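Local coordinates for protein transcription termination factor NusA (Planctomyces limnophilus, PDB 4MTN) that probably takes part in both transcription termination and antitermination, binding core RNA polymerase and nascent RNA, at residues A33-A38 with I48-D53; M141-S146 with A204-K209; V156-K161 with R173-F178; V283-L288 with V312-E317; S350-S355 with R382-I387. All coordinates share one frame; numbering follows the deposited sequence.

Contact 1 (A33-A38 with I48-D53)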
# COMPACT_ATOMS: atom_id res chain seq x y z
N ALA A 33 -37.33 3.33 0.40
CA ALA A 33 -38.17 4.35 -0.23
C ALA A 33 -39.46 4.54 0.56
O ALA A 33 -39.92 5.66 0.76
CB ALA A 33 -38.47 3.98 -1.67
N ILE A 34 -40.04 3.42 1.00
CA ILE A 34 -41.24 3.45 1.84
C ILE A 34 -40.91 4.07 3.19
O ILE A 34 -41.68 4.86 3.74
CB ILE A 34 -41.82 2.04 2.04
CG1 ILE A 34 -42.32 1.48 0.70
CG2 ILE A 34 -42.96 2.06 3.05
CD1 ILE A 34 -42.89 0.08 0.81
N LEU A 35 -39.74 3.71 3.72
CA LEU A 35 -39.28 4.21 5.01
C LEU A 35 -39.12 5.73 4.99
O LEU A 35 -39.54 6.42 5.92
CB LEU A 35 -37.96 3.54 5.40
CG LEU A 35 -37.35 3.93 6.75
CD1 LEU A 35 -38.38 3.84 7.86
CD2 LEU A 35 -36.15 3.04 7.05
N SER A 36 -38.50 6.24 3.93
CA SER A 36 -38.31 7.68 3.78
C SER A 36 -39.65 8.39 3.65
O SER A 36 -39.84 9.49 4.16
CB SER A 36 -37.43 7.98 2.57
OG SER A 36 -36.11 7.52 2.78
N ALA A 37 -40.59 7.74 2.96
CA ALA A 37 -41.93 8.28 2.80
C ALA A 37 -42.68 8.27 4.13
O ALA A 37 -43.51 9.14 4.39
CB ALA A 37 -42.70 7.49 1.75
N ALA A 38 -42.36 7.29 4.96
CA ALA A 38 -42.98 7.18 6.28
C ALA A 38 -42.36 8.18 7.25
O ALA A 38 -43.05 8.70 8.13
CB ALA A 38 -42.83 5.76 6.81
N ILE A 48 -39.39 4.25 13.25
CA ILE A 48 -40.07 3.62 12.12
C ILE A 48 -39.25 2.49 11.51
O ILE A 48 -38.04 2.62 11.29
CB ILE A 48 -40.39 4.65 11.02
CG1 ILE A 48 -40.98 5.92 11.63
CG2 ILE A 48 -41.35 4.06 9.99
CD1 ILE A 48 -41.31 6.99 10.61
N GLU A 49 -39.91 1.37 11.25
CA GLU A 49 -39.28 0.24 10.58
C GLU A 49 -40.22 -0.32 9.51
O GLU A 49 -41.43 -0.32 9.68
CB GLU A 49 -38.91 -0.85 11.59
CG GLU A 49 -40.07 -1.34 12.44
CD GLU A 49 -39.64 -2.36 13.48
OE1 GLU A 49 -38.42 -2.61 13.60
OE2 GLU A 49 -40.52 -2.90 14.18
N VAL A 50 -39.64 -0.79 8.41
CA VAL A 50 -40.43 -1.29 7.29
C VAL A 50 -39.90 -2.62 6.78
O VAL A 50 -38.69 -2.82 6.65
CB VAL A 50 -40.46 -0.26 6.14
CG1 VAL A 50 -39.05 0.13 5.73
CG2 VAL A 50 -41.25 -0.80 4.95
N HIS A 51 -40.81 -3.55 6.52
CA HIS A 51 -40.44 -4.85 5.96
C HIS A 51 -41.42 -5.26 4.86
O HIS A 51 -42.63 -5.14 5.02
CB HIS A 51 -40.40 -5.92 7.05
CG HIS A 51 -40.29 -7.31 6.52
ND1 HIS A 51 -39.19 -7.75 5.81
CD2 HIS A 51 -41.14 -8.36 6.58
CE1 HIS A 51 -39.37 -9.02 5.47
NE2 HIS A 51 -40.55 -9.41 5.92
N ILE A 52 -40.88 -5.76 3.75
CA ILE A 52 -41.71 -6.27 2.67
C ILE A 52 -41.56 -7.78 2.58
O ILE A 52 -40.45 -8.29 2.40
CB ILE A 52 -41.34 -5.63 1.32
CG1 ILE A 52 -41.51 -4.11 1.39
CG2 ILE A 52 -42.19 -6.22 0.21
CD1 ILE A 52 -41.09 -3.40 0.12
N ASP A 53 -42.67 -8.49 2.71
CA ASP A 53 -42.67 -9.94 2.56
C ASP A 53 -42.22 -10.29 1.15
O ASP A 53 -42.76 -9.78 0.17
CB ASP A 53 -44.06 -10.52 2.86
CG ASP A 53 -44.03 -12.01 3.13
OD1 ASP A 53 -43.15 -12.71 2.57
OD2 ASP A 53 -44.88 -12.49 3.90

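Contact 2 (M141-S146 with A204-K209)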
# COMPACT_ATOMS: atom_id res chain seq x y z
N MSE A 141 -0.48 1.32 -11.77
CA MSE A 141 -0.22 0.58 -13.00
C MSE A 141 1.24 0.17 -13.15
O MSE A 141 2.14 0.88 -12.71
CB MSE A 141 -0.62 1.41 -14.22
CG MSE A 141 -2.11 1.50 -14.46
SE MSE A 141 -2.51 2.58 -16.02
CE MSE A 141 -1.52 1.57 -17.36
N ILE A 142 1.46 -0.99 -13.75
CA ILE A 142 2.80 -1.41 -14.16
C ILE A 142 3.18 -0.67 -15.44
O ILE A 142 2.50 -0.81 -16.46
CB ILE A 142 2.89 -2.93 -14.38
CG1 ILE A 142 2.49 -3.67 -13.10
CG2 ILE A 142 4.28 -3.32 -14.82
CD1 ILE A 142 2.55 -5.18 -13.23
N PRO A 143 4.27 0.11 -15.39
CA PRO A 143 4.71 1.00 -16.47
C PRO A 143 4.84 0.33 -17.84
O PRO A 143 5.39 -0.76 -17.95
CB PRO A 143 6.09 1.48 -15.99
CG PRO A 143 6.00 1.41 -14.51
CD PRO A 143 5.15 0.20 -14.21
N GLY A 144 4.32 0.99 -18.87
CA GLY A 144 4.48 0.55 -20.24
C GLY A 144 3.58 -0.58 -20.68
O GLY A 144 3.65 -1.02 -21.83
N GLU A 145 2.72 -1.06 -19.79
CA GLU A 145 1.83 -2.17 -20.11
C GLU A 145 0.69 -1.75 -21.03
O GLU A 145 0.21 -0.61 -20.97
CB GLU A 145 1.27 -2.80 -18.84
CG GLU A 145 2.20 -3.81 -18.19
CD GLU A 145 1.49 -4.67 -17.17
OE1 GLU A 145 0.36 -4.31 -16.77
OE2 GLU A 145 2.05 -5.72 -16.78
N SER A 146 0.25 -2.68 -21.88
CA SER A 146 -0.83 -2.42 -22.82
C SER A 146 -2.11 -3.13 -22.40
O SER A 146 -2.15 -4.35 -22.27
CB SER A 146 -0.43 -2.87 -24.22
OG SER A 146 -1.52 -2.76 -25.12
N ALA A 204 7.58 -1.95 -9.14
CA ALA A 204 6.68 -2.55 -10.12
C ALA A 204 7.21 -2.50 -11.55
O ALA A 204 7.58 -1.45 -12.05
CB ALA A 204 5.32 -1.86 -10.05
N GLY A 205 7.23 -3.67 -12.19
CA GLY A 205 7.67 -3.78 -13.56
C GLY A 205 9.17 -3.93 -13.70
O GLY A 205 9.69 -4.04 -14.81
N TYR A 206 9.88 -3.94 -12.57
CA TYR A 206 11.33 -4.01 -12.60
C TYR A 206 11.90 -5.14 -11.74
O TYR A 206 12.43 -6.12 -12.27
CB TYR A 206 11.92 -2.67 -12.16
CG TYR A 206 11.64 -1.55 -13.14
CD1 TYR A 206 10.54 -0.71 -12.98
CD2 TYR A 206 12.48 -1.34 -14.23
CE1 TYR A 206 10.29 0.31 -13.88
CE2 TYR A 206 12.23 -0.32 -15.13
CZ TYR A 206 11.13 0.50 -14.95
OH TYR A 206 10.89 1.51 -15.85
N ARG A 207 11.80 -5.01 -10.42
CA ARG A 207 12.41 -6.00 -9.53
C ARG A 207 11.65 -6.18 -8.22
O ARG A 207 11.14 -5.22 -7.64
CB ARG A 207 13.86 -5.61 -9.24
CG ARG A 207 14.68 -6.70 -8.56
CD ARG A 207 16.15 -6.35 -8.54
NE ARG A 207 16.69 -6.15 -9.88
CZ ARG A 207 17.15 -7.13 -10.65
NH1 ARG A 207 17.16 -8.38 -10.21
NH2 ARG A 207 17.62 -6.86 -11.86
N THR A 208 11.60 -7.43 -7.75
CA THR A 208 10.96 -7.76 -6.48
C THR A 208 11.80 -8.74 -5.66
O THR A 208 12.15 -9.81 -6.15
CB THR A 208 9.56 -8.36 -6.69
OG1 THR A 208 8.74 -7.45 -7.43
CG2 THR A 208 8.89 -8.66 -5.36
N LYS A 209 12.11 -8.37 -4.43
CA LYS A 209 12.82 -9.26 -3.51
C LYS A 209 11.85 -9.98 -2.59
O LYS A 209 11.02 -9.35 -1.93
CB LYS A 209 13.85 -8.48 -2.69
CG LYS A 209 15.10 -8.06 -3.46
CD LYS A 209 16.08 -7.34 -2.55
CE LYS A 209 17.35 -6.94 -3.30
NZ LYS A 209 18.09 -8.13 -3.82

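Contact 3 (V156-K161 with R173-F178)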
# COMPACT_ATOMS: atom_id res chain seq x y z
N VAL A 156 -5.10 -6.73 -7.88
CA VAL A 156 -5.55 -6.81 -6.49
C VAL A 156 -6.34 -5.56 -6.12
O VAL A 156 -6.08 -4.47 -6.63
CB VAL A 156 -4.37 -6.98 -5.51
CG1 VAL A 156 -3.69 -8.32 -5.73
CG2 VAL A 156 -3.38 -5.84 -5.64
N VAL A 157 -7.32 -5.73 -5.24
CA VAL A 157 -8.13 -4.60 -4.81
C VAL A 157 -7.35 -3.78 -3.81
O VAL A 157 -6.99 -4.27 -2.74
CB VAL A 157 -9.46 -5.05 -4.19
CG1 VAL A 157 -10.23 -3.85 -3.65
CG2 VAL A 157 -10.29 -5.82 -5.20
N LEU A 158 -7.07 -2.52 -4.15
CA LEU A 158 -6.28 -1.66 -3.30
C LEU A 158 -7.10 -1.08 -2.15
O LEU A 158 -6.68 -1.13 -0.99
CB LEU A 158 -5.66 -0.52 -4.12
CG LEU A 158 -4.68 0.36 -3.34
CD1 LEU A 158 -3.55 -0.48 -2.77
CD2 LEU A 158 -4.14 1.47 -4.22
N GLU A 159 -8.26 -0.54 -2.48
CA GLU A 159 -9.15 0.02 -1.47
C GLU A 159 -10.59 0.07 -1.98
O GLU A 159 -10.83 0.06 -3.19
CB GLU A 159 -8.70 1.42 -1.05
CG GLU A 159 -8.84 2.47 -2.13
CD GLU A 159 -8.60 3.87 -1.61
OE1 GLU A 159 -8.25 4.00 -0.42
OE2 GLU A 159 -8.76 4.84 -2.39
N VAL A 160 -11.54 0.12 -1.05
CA VAL A 160 -12.95 0.20 -1.41
C VAL A 160 -13.63 1.30 -0.61
O VAL A 160 -13.67 1.26 0.62
CB VAL A 160 -13.69 -1.13 -1.16
CG1 VAL A 160 -15.14 -1.03 -1.59
CG2 VAL A 160 -13.00 -2.27 -1.89
N LYS A 161 -14.16 2.29 -1.32
CA LYS A 161 -14.86 3.40 -0.69
C LYS A 161 -16.22 3.63 -1.32
O LYS A 161 -16.41 3.41 -2.52
CB LYS A 161 -14.03 4.69 -0.78
CG LYS A 161 -13.34 5.09 0.52
CD LYS A 161 -12.21 4.13 0.90
CE LYS A 161 -11.55 4.56 2.20
NZ LYS A 161 -10.45 3.64 2.60
N ARG A 173 -2.01 -3.18 -10.05
CA ARG A 173 -1.07 -4.22 -10.47
C ARG A 173 0.33 -3.92 -9.95
O ARG A 173 1.24 -4.73 -10.08
CB ARG A 173 -1.05 -4.36 -11.99
CG ARG A 173 -2.42 -4.28 -12.64
CD ARG A 173 -2.62 -5.40 -13.65
NE ARG A 173 -1.41 -5.67 -14.42
CZ ARG A 173 -1.15 -6.84 -15.00
NH1 ARG A 173 -2.01 -7.84 -14.89
NH2 ARG A 173 -0.03 -7.01 -15.69
N ALA A 174 0.49 -2.74 -9.34
CA ALA A 174 1.79 -2.28 -8.88
C ALA A 174 2.04 -2.59 -7.40
O ALA A 174 3.16 -2.42 -6.91
CB ALA A 174 1.94 -0.79 -9.13
N HIS A 175 1.01 -3.04 -6.70
CA HIS A 175 1.11 -3.29 -5.27
C HIS A 175 1.87 -4.58 -5.00
O HIS A 175 1.74 -5.54 -5.76
CB HIS A 175 -0.28 -3.35 -4.63
CG HIS A 175 -0.28 -3.13 -3.15
ND1 HIS A 175 -0.01 -4.14 -2.25
CD2 HIS A 175 -0.50 -2.02 -2.41
CE1 HIS A 175 -0.07 -3.66 -1.02
NE2 HIS A 175 -0.37 -2.38 -1.09
N PRO A 176 2.69 -4.60 -3.93
CA PRO A 176 3.41 -5.81 -3.52
C PRO A 176 2.49 -7.01 -3.36
O PRO A 176 2.88 -8.13 -3.69
CB PRO A 176 4.02 -5.40 -2.18
CG PRO A 176 4.22 -3.94 -2.30
CD PRO A 176 3.07 -3.43 -3.13
N ASP A 177 1.27 -6.78 -2.87
CA ASP A 177 0.32 -7.87 -2.65
C ASP A 177 -0.00 -8.62 -3.94
O ASP A 177 -0.36 -9.80 -3.89
CB ASP A 177 -0.98 -7.33 -2.04
CG ASP A 177 -0.82 -6.96 -0.58
OD1 ASP A 177 0.19 -7.37 0.03
OD2 ASP A 177 -1.72 -6.28 -0.04
N PHE A 178 0.13 -7.96 -5.08
CA PHE A 178 -0.13 -8.61 -6.37
C PHE A 178 0.87 -9.74 -6.61
O PHE A 178 0.50 -10.82 -7.05
CB PHE A 178 -0.06 -7.60 -7.51
CG PHE A 178 -0.59 -8.14 -8.82
CD1 PHE A 178 -1.57 -9.11 -8.84
CD2 PHE A 178 -0.08 -7.68 -10.03
CE1 PHE A 178 -2.05 -9.61 -10.04
CE2 PHE A 178 -0.56 -8.17 -11.23
CZ PHE A 178 -1.54 -9.14 -11.23

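Contact 4 (V283-L288 with V312-E317)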
# COMPACT_ATOMS: atom_id res chain seq x y z
N VAL A 283 31.26 -3.28 2.59
CA VAL A 283 31.41 -3.99 1.32
C VAL A 283 32.71 -3.59 0.62
O VAL A 283 33.04 -2.41 0.54
CB VAL A 283 30.20 -3.72 0.40
CG1 VAL A 283 30.54 -4.04 -1.05
CG2 VAL A 283 28.99 -4.52 0.85
N ARG A 284 33.44 -4.59 0.12
CA ARG A 284 34.70 -4.34 -0.57
C ARG A 284 34.48 -3.59 -1.88
O ARG A 284 33.38 -3.58 -2.43
CB ARG A 284 35.43 -5.67 -0.83
CG ARG A 284 34.54 -6.74 -1.44
CD ARG A 284 35.29 -8.06 -1.59
NE ARG A 284 34.42 -9.11 -2.11
CZ ARG A 284 34.80 -10.38 -2.28
NH1 ARG A 284 36.03 -10.75 -1.95
NH2 ARG A 284 33.94 -11.27 -2.76
N ASP A 285 35.55 -2.95 -2.37
CA ASP A 285 35.47 -2.04 -3.51
C ASP A 285 34.83 -2.65 -4.77
O ASP A 285 33.98 -2.02 -5.40
CB ASP A 285 36.87 -1.53 -3.86
CG ASP A 285 37.54 -0.85 -2.69
OD1 ASP A 285 37.29 0.35 -2.46
OD2 ASP A 285 38.34 -1.52 -1.99
N ASP A 286 35.25 -3.86 -5.13
CA ASP A 286 34.75 -4.49 -6.34
C ASP A 286 33.27 -4.87 -6.24
O ASP A 286 32.58 -5.01 -7.25
CB ASP A 286 35.59 -5.73 -6.68
CG ASP A 286 35.82 -6.63 -5.49
OD1 ASP A 286 34.92 -6.74 -4.63
OD2 ASP A 286 36.91 -7.24 -5.40
N GLN A 287 32.79 -5.04 -5.01
CA GLN A 287 31.40 -5.40 -4.77
C GLN A 287 30.53 -4.18 -4.49
O GLN A 287 29.32 -4.31 -4.30
CB GLN A 287 31.30 -6.40 -3.61
CG GLN A 287 31.78 -7.80 -3.93
CD GLN A 287 30.74 -8.64 -4.65
OE1 GLN A 287 30.22 -9.61 -4.10
NE2 GLN A 287 30.42 -8.27 -5.88
N LEU A 288 31.15 -3.00 -4.46
CA LEU A 288 30.45 -1.77 -4.09
C LEU A 288 29.36 -1.39 -5.09
O LEU A 288 28.26 -1.01 -4.70
CB LEU A 288 31.45 -0.62 -3.94
CG LEU A 288 30.88 0.75 -3.57
CD1 LEU A 288 30.20 0.70 -2.21
CD2 LEU A 288 31.97 1.81 -3.59
N VAL A 312 25.65 1.43 2.53
CA VAL A 312 26.75 0.63 2.02
C VAL A 312 28.03 1.44 1.84
O VAL A 312 28.08 2.39 1.06
CB VAL A 312 26.40 -0.04 0.68
CG1 VAL A 312 27.61 -0.75 0.10
CG2 VAL A 312 25.25 -1.01 0.87
N MSE A 313 29.07 1.05 2.58
CA MSE A 313 30.38 1.69 2.49
C MSE A 313 31.48 0.63 2.49
O MSE A 313 31.22 -0.54 2.79
CB MSE A 313 30.60 2.66 3.64
CG MSE A 313 29.55 3.75 3.78
SE MSE A 313 29.84 4.84 5.36
CE MSE A 313 31.54 5.64 4.86
N THR A 314 32.70 1.04 2.16
CA THR A 314 33.85 0.18 2.34
C THR A 314 34.39 0.40 3.74
O THR A 314 33.88 1.24 4.48
CB THR A 314 34.96 0.45 1.30
OG1 THR A 314 35.62 1.68 1.60
CG2 THR A 314 34.37 0.52 -0.10
N ARG A 315 35.42 -0.35 4.12
CA ARG A 315 36.01 -0.20 5.45
C ARG A 315 36.92 1.02 5.50
O ARG A 315 36.96 1.74 6.49
CB ARG A 315 36.78 -1.45 5.85
CG ARG A 315 37.31 -1.41 7.27
CD ARG A 315 36.18 -1.41 8.29
NE ARG A 315 36.62 -0.95 9.60
CZ ARG A 315 35.86 -0.97 10.69
NH1 ARG A 315 34.61 -1.43 10.63
NH2 ARG A 315 36.34 -0.53 11.85
N GLU A 316 37.65 1.25 4.41
CA GLU A 316 38.60 2.35 4.34
C GLU A 316 37.90 3.71 4.36
O GLU A 316 38.35 4.63 5.03
CB GLU A 316 39.47 2.23 3.08
CG GLU A 316 40.50 1.11 3.13
CD GLU A 316 39.89 -0.26 2.97
OE1 GLU A 316 38.74 -0.36 2.47
OE2 GLU A 316 40.55 -1.26 3.35
N GLU A 317 36.81 3.82 3.61
CA GLU A 317 36.08 5.08 3.55
C GLU A 317 35.22 5.28 4.79
O GLU A 317 34.73 6.38 5.05
CB GLU A 317 35.22 5.15 2.28
CG GLU A 317 33.96 4.30 2.32
CD GLU A 317 33.26 4.27 0.98
OE1 GLU A 317 33.92 4.51 -0.05
OE2 GLU A 317 32.03 4.00 0.95

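Contact 5 (S350-S355 with R382-I387)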
# COMPACT_ATOMS: atom_id res chain seq x y z
N SER A 350 27.26 12.22 9.35
CA SER A 350 27.00 13.54 8.79
C SER A 350 26.19 14.40 9.75
O SER A 350 25.80 13.95 10.83
CB SER A 350 26.26 13.41 7.45
OG SER A 350 24.99 12.80 7.62
N PHE A 351 25.93 15.64 9.35
CA PHE A 351 25.12 16.55 10.16
C PHE A 351 23.64 16.25 10.00
O PHE A 351 22.82 16.62 10.84
CB PHE A 351 25.41 18.01 9.79
CG PHE A 351 26.72 18.52 10.32
CD1 PHE A 351 26.81 19.03 11.61
CD2 PHE A 351 27.86 18.50 9.54
CE1 PHE A 351 28.01 19.50 12.11
CE2 PHE A 351 29.06 18.97 10.03
CZ PHE A 351 29.14 19.47 11.32
N GLU A 352 23.31 15.56 8.91
CA GLU A 352 21.94 15.12 8.67
C GLU A 352 21.53 14.11 9.73
O GLU A 352 20.40 14.15 10.24
CB GLU A 352 21.80 14.50 7.28
CG GLU A 352 21.79 15.50 6.13
CD GLU A 352 23.16 16.08 5.82
OE1 GLU A 352 24.16 15.63 6.43
OE2 GLU A 352 23.25 16.99 4.97
N ASP A 353 22.45 13.21 10.07
CA ASP A 353 22.19 12.18 11.07
C ASP A 353 22.05 12.79 12.46
O ASP A 353 21.27 12.30 13.28
CB ASP A 353 23.31 11.14 11.07
CG ASP A 353 23.58 10.57 9.69
OD1 ASP A 353 22.64 10.54 8.87
OD2 ASP A 353 24.72 10.15 9.43
N LEU A 354 22.80 13.85 12.71
CA LEU A 354 22.77 14.51 14.01
C LEU A 354 21.51 15.34 14.19
O LEU A 354 20.98 15.46 15.29
CB LEU A 354 24.01 15.38 14.20
CG LEU A 354 24.17 16.06 15.56
CD1 LEU A 354 24.07 15.04 16.68
CD2 LEU A 354 25.49 16.81 15.64
N SER A 355 21.02 15.92 13.09
CA SER A 355 19.85 16.77 13.14
C SER A 355 18.58 15.97 13.41
O SER A 355 17.62 16.49 13.97
CB SER A 355 19.70 17.56 11.83
OG SER A 355 19.58 16.69 10.72
N ARG A 382 21.33 23.59 10.46
CA ARG A 382 21.96 24.68 9.73
C ARG A 382 23.15 24.19 8.90
O ARG A 382 23.27 24.51 7.72
CB ARG A 382 22.43 25.78 10.68
CG ARG A 382 21.33 26.73 11.13
CD ARG A 382 21.89 27.81 12.05
NE ARG A 382 23.02 28.52 11.44
CZ ARG A 382 22.89 29.59 10.66
NH1 ARG A 382 21.69 30.08 10.39
NH2 ARG A 382 23.97 30.18 10.16
N GLU A 383 24.02 23.41 9.53
CA GLU A 383 25.24 22.94 8.88
C GLU A 383 24.93 21.97 7.75
O GLU A 383 25.58 22.00 6.71
CB GLU A 383 26.17 22.29 9.90
CG GLU A 383 27.58 22.08 9.38
CD GLU A 383 28.22 23.36 8.88
OE1 GLU A 383 27.98 24.43 9.49
OE2 GLU A 383 28.96 23.30 7.88
N SER A 384 23.94 21.11 7.95
CA SER A 384 23.49 20.22 6.89
C SER A 384 22.94 21.02 5.72
O SER A 384 23.18 20.69 4.56
CB SER A 384 22.42 19.25 7.41
OG SER A 384 21.69 18.68 6.34
N GLU A 385 22.20 22.08 6.04
CA GLU A 385 21.61 22.94 5.02
C GLU A 385 22.67 23.72 4.26
O GLU A 385 22.57 23.89 3.04
CB GLU A 385 20.61 23.90 5.67
CG GLU A 385 19.82 24.74 4.68
CD GLU A 385 18.75 25.57 5.35
OE1 GLU A 385 18.56 25.42 6.58
OE2 GLU A 385 18.11 26.39 4.66
N ARG A 386 23.70 24.18 4.97
CA ARG A 386 24.77 24.95 4.35
C ARG A 386 25.65 24.06 3.47
O ARG A 386 26.12 24.49 2.42
CB ARG A 386 25.63 25.64 5.41
CG ARG A 386 26.66 26.60 4.82
CD ARG A 386 27.66 27.07 5.86
NE ARG A 386 28.60 28.03 5.29
CZ ARG A 386 29.70 27.71 4.63
NH1 ARG A 386 30.01 26.43 4.44
NH2 ARG A 386 30.50 28.65 4.16
N ILE A 387 25.88 22.84 3.92
CA ILE A 387 26.67 21.88 3.16
C ILE A 387 25.98 21.55 1.84
O ILE A 387 26.63 21.46 0.79
CB ILE A 387 26.92 20.58 3.97
CG1 ILE A 387 27.98 20.82 5.04
CG2 ILE A 387 27.35 19.44 3.06
CD1 ILE A 387 28.18 19.65 5.98

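Contact 1 (A33-A38 with I48-D53)
In L35 the CG atom stands anti to the backbone N (chi1 -179°), which carries its CD1 branch across to strand 48-52. In V50 it is CG2 that is anti to the N, while CG1 sits between the N and the carbonyl carbon (chi1 54°). The two methyls of V50 therefore divide between neighbours on the helix, CG1 going to L35 and CG2 to I34. V50 CG1 lies 3.6 Å from L35 CB. V50 CG2 meets I34 CG2 at 3.8 Å, and these two side chains are roughly perpendicular. L35 CD1 sits 3.7 Å from I48 CG2. The same I48 methyl also touches A38 CB, at 3.9 Å. The extended arm of I48 sets its CD1 3.5 Å from A38 O. At the other end of the strand, I34 CD1 and I52 CD1 touch tip to tip at 4.0 Å. No hydrogen bond crosses the interface. Apart from methyls resting on A38 O and I48 O, the contacts join apolar side chains. I48, V50 and I52 alternate along the strand and face the helix, while E49 faces away. I34 packs further on P59 and V61 of the adjacent strand and on I76 and L77 of helix 70-78. The axes of the short segments run roughly antiparallel (148°) and approach to 8.2 Å. This is helix-on-sheet packing in the NusA N-terminal domain, the part that in related NusA proteins binds RNA polymerase.

Contact 2 (M141-S146 with A204-K209)
Van der Waals packing, mostly of side chains on backbone, carries this contact, and no hydrogen bond crosses it. I142 holds its CG2 methyl anti to the backbone N (chi1 -58° for the other branch), and that methyl lies against the backbone of G205, 3.6 Å from its CA. P143 follows with its CD 3.6 Å from A204 O. A looser touch joins P143 CG to Y206 CE1 at 4.5 Å. G205 has a positive phi (85°), a conformation that suits a residue without a side chain, and a CB here would point at I142. The contact joins the S1 domain, of the OB clan, to the first KH domain. On the S1 side the chain makes a type II beta turn from I142 to E145, closed by a weak bond from E145 N to I142 O (3.3 Å), with G144 also at positive phi. On the KH side Y206 and R207 form a classic beta bulge opposite E203. Polar groups take partners beyond the interface. G205 N donates to E243 OE1, and E145 pairs with R173. R207 and K209 both form salt bridges with E246, and R207 NE also bonds to Q297.

Contact 3 (V156-K161 with R173-F178)
V156 begins the contact with both of its methyls. CG1 stands anti to the carbonyl carbon and rests on the first turn of helix 176-186, 3.6 Å from F178 CA and 3.8 Å from F178 CD1. CG2 lies 4.1 Å from H175 CB. L158 comes next. Its CG is anti to the backbone N (chi1 -174°), and CD1 reaches to 3.4 Å from H175 CD2, the two side chains roughly at right angles. L158 and E159 form a classic beta bulge opposite V170. The strand belongs to the S1 domain; helix 176-186 follows its next strand, 167-172. H175 is the N-cap of that helix: its ND1 accepts from D177 N at 3.0 Å, nearly straight (165°) and close to the ring plane. P176 CD lies over one face of the imidazole. An alanine at H175 would remove the ND1 acceptor and the ring beside L158, and would probably leave the start of the helix less well held against the strand. R202 NH1 also binds H175 O. Because ND1 accepts a hydrogen bond, a neutral imidazole would carry its proton on NE2; protonating ND1 as well would take away the acceptor, so the cap probably favours the neutral ring.

Contact 4 (V283-L288 with V312-E317)
This contact lies in the second KH domain, where the chain leaves strand 278-282 for helix 285-292 and passes beside the end of strand 309-313. The two strands run parallel, and M313 also pairs through its backbone with V281. Across the contact, V283 N donates to M313 O at 2.7 Å. The bond is fairly straight (159°), and the donor lies in the carbonyl plane. One residue further on, the T314 backbone comes alongside V283 O: its CA is 3.3 Å away, in a CA-H...O contact. The T314 CG2 methyl sits against the same oxygen and reaches D285 OD1 at 3.8 Å. Next to these backbone contacts the apolar groups meet. V312 CG1 is anti to the backbone N (chi1 174°) and touches both V283 CB, at 4.0 Å, and L288 CD1, at 3.8 Å. L288 and V312 lie alongside, pointing oppositely. V312 is backed by A291 and I292 of helix 285-292. T314 also precedes the turn that leads into helix 316-330. With OG1 between the N and the carbonyl carbon (chi1 73°), it accepts from E317 N at 3.2 Å. The return bond, from T314 N to E317 OE2, is weak. Together they form a capping box. T314 thus serves both helices: its methyl faces the first, its hydroxyl caps the second. D285 OD2 and E316 OE1 come within 4.6 Å. These like charges would probably repel each other, and their proximity may raise the affinity of either carboxylate for a proton.

Contact 5 (S350-S355 with R382-I387)
The axes of the short segments, helix 351-355 and helix 382-387, run roughly antiparallel, 148° between their directions, and approach to 8.7 Å. F351 carries the apolar part. Its CG is anti to the carbonyl carbon, and the ring offers a face to E383. E383 CG stands over the ring centre, 3.4 Å from the F351 centroid and 8° off the ring normal, a CH-pi contact. I387 CD1 meets F351 CD2 at 3.8 Å. Beside them F351 CB lies 3.9 Å from S384 N. An alanine in place of F351 would remove the ring that E383 and I387 pack on, and would probably loosen the short helix against the long one. F351 also packs on A328 and I332, which ties this short helix of the helix-hairpin-helix region to helix 316-330. Its partner lies on the long helix 370-399, whose first part belongs to the same region. S384 makes the polar link: its OG donates to E352 OE2 at 2.7 Å, meeting the oxygen from above the carboxylate plane (61° out). E352 is bent at chi2 to bring the carboxylate there. S350 N bonds to D353 OD2 at 3.3 Å, and D353 OD1 pairs with R278.

The five contacts follow an elongated chain. Contact 1 lies at one end, about 38 Å from contact 3 between centres. Contacts 4 and 5 lie on the other side of the chain's centre, about 74 and 67 Å from contact 1 between centres. Contacts 2 and 3 are the only pair that touch. Their centres are about 14 Å apart, and along the chain contact 3 is nested within the loop closed by contact 2. A salt bridge, E145 OE2 to R173 NH2 at 2.7 Å, joins them, with A204 packing on A174. Contacts 4 and 5 are about 24 Å apart between centres and about 8 Å between nearest atoms. No bound ligand or RNA takes part in these contacts.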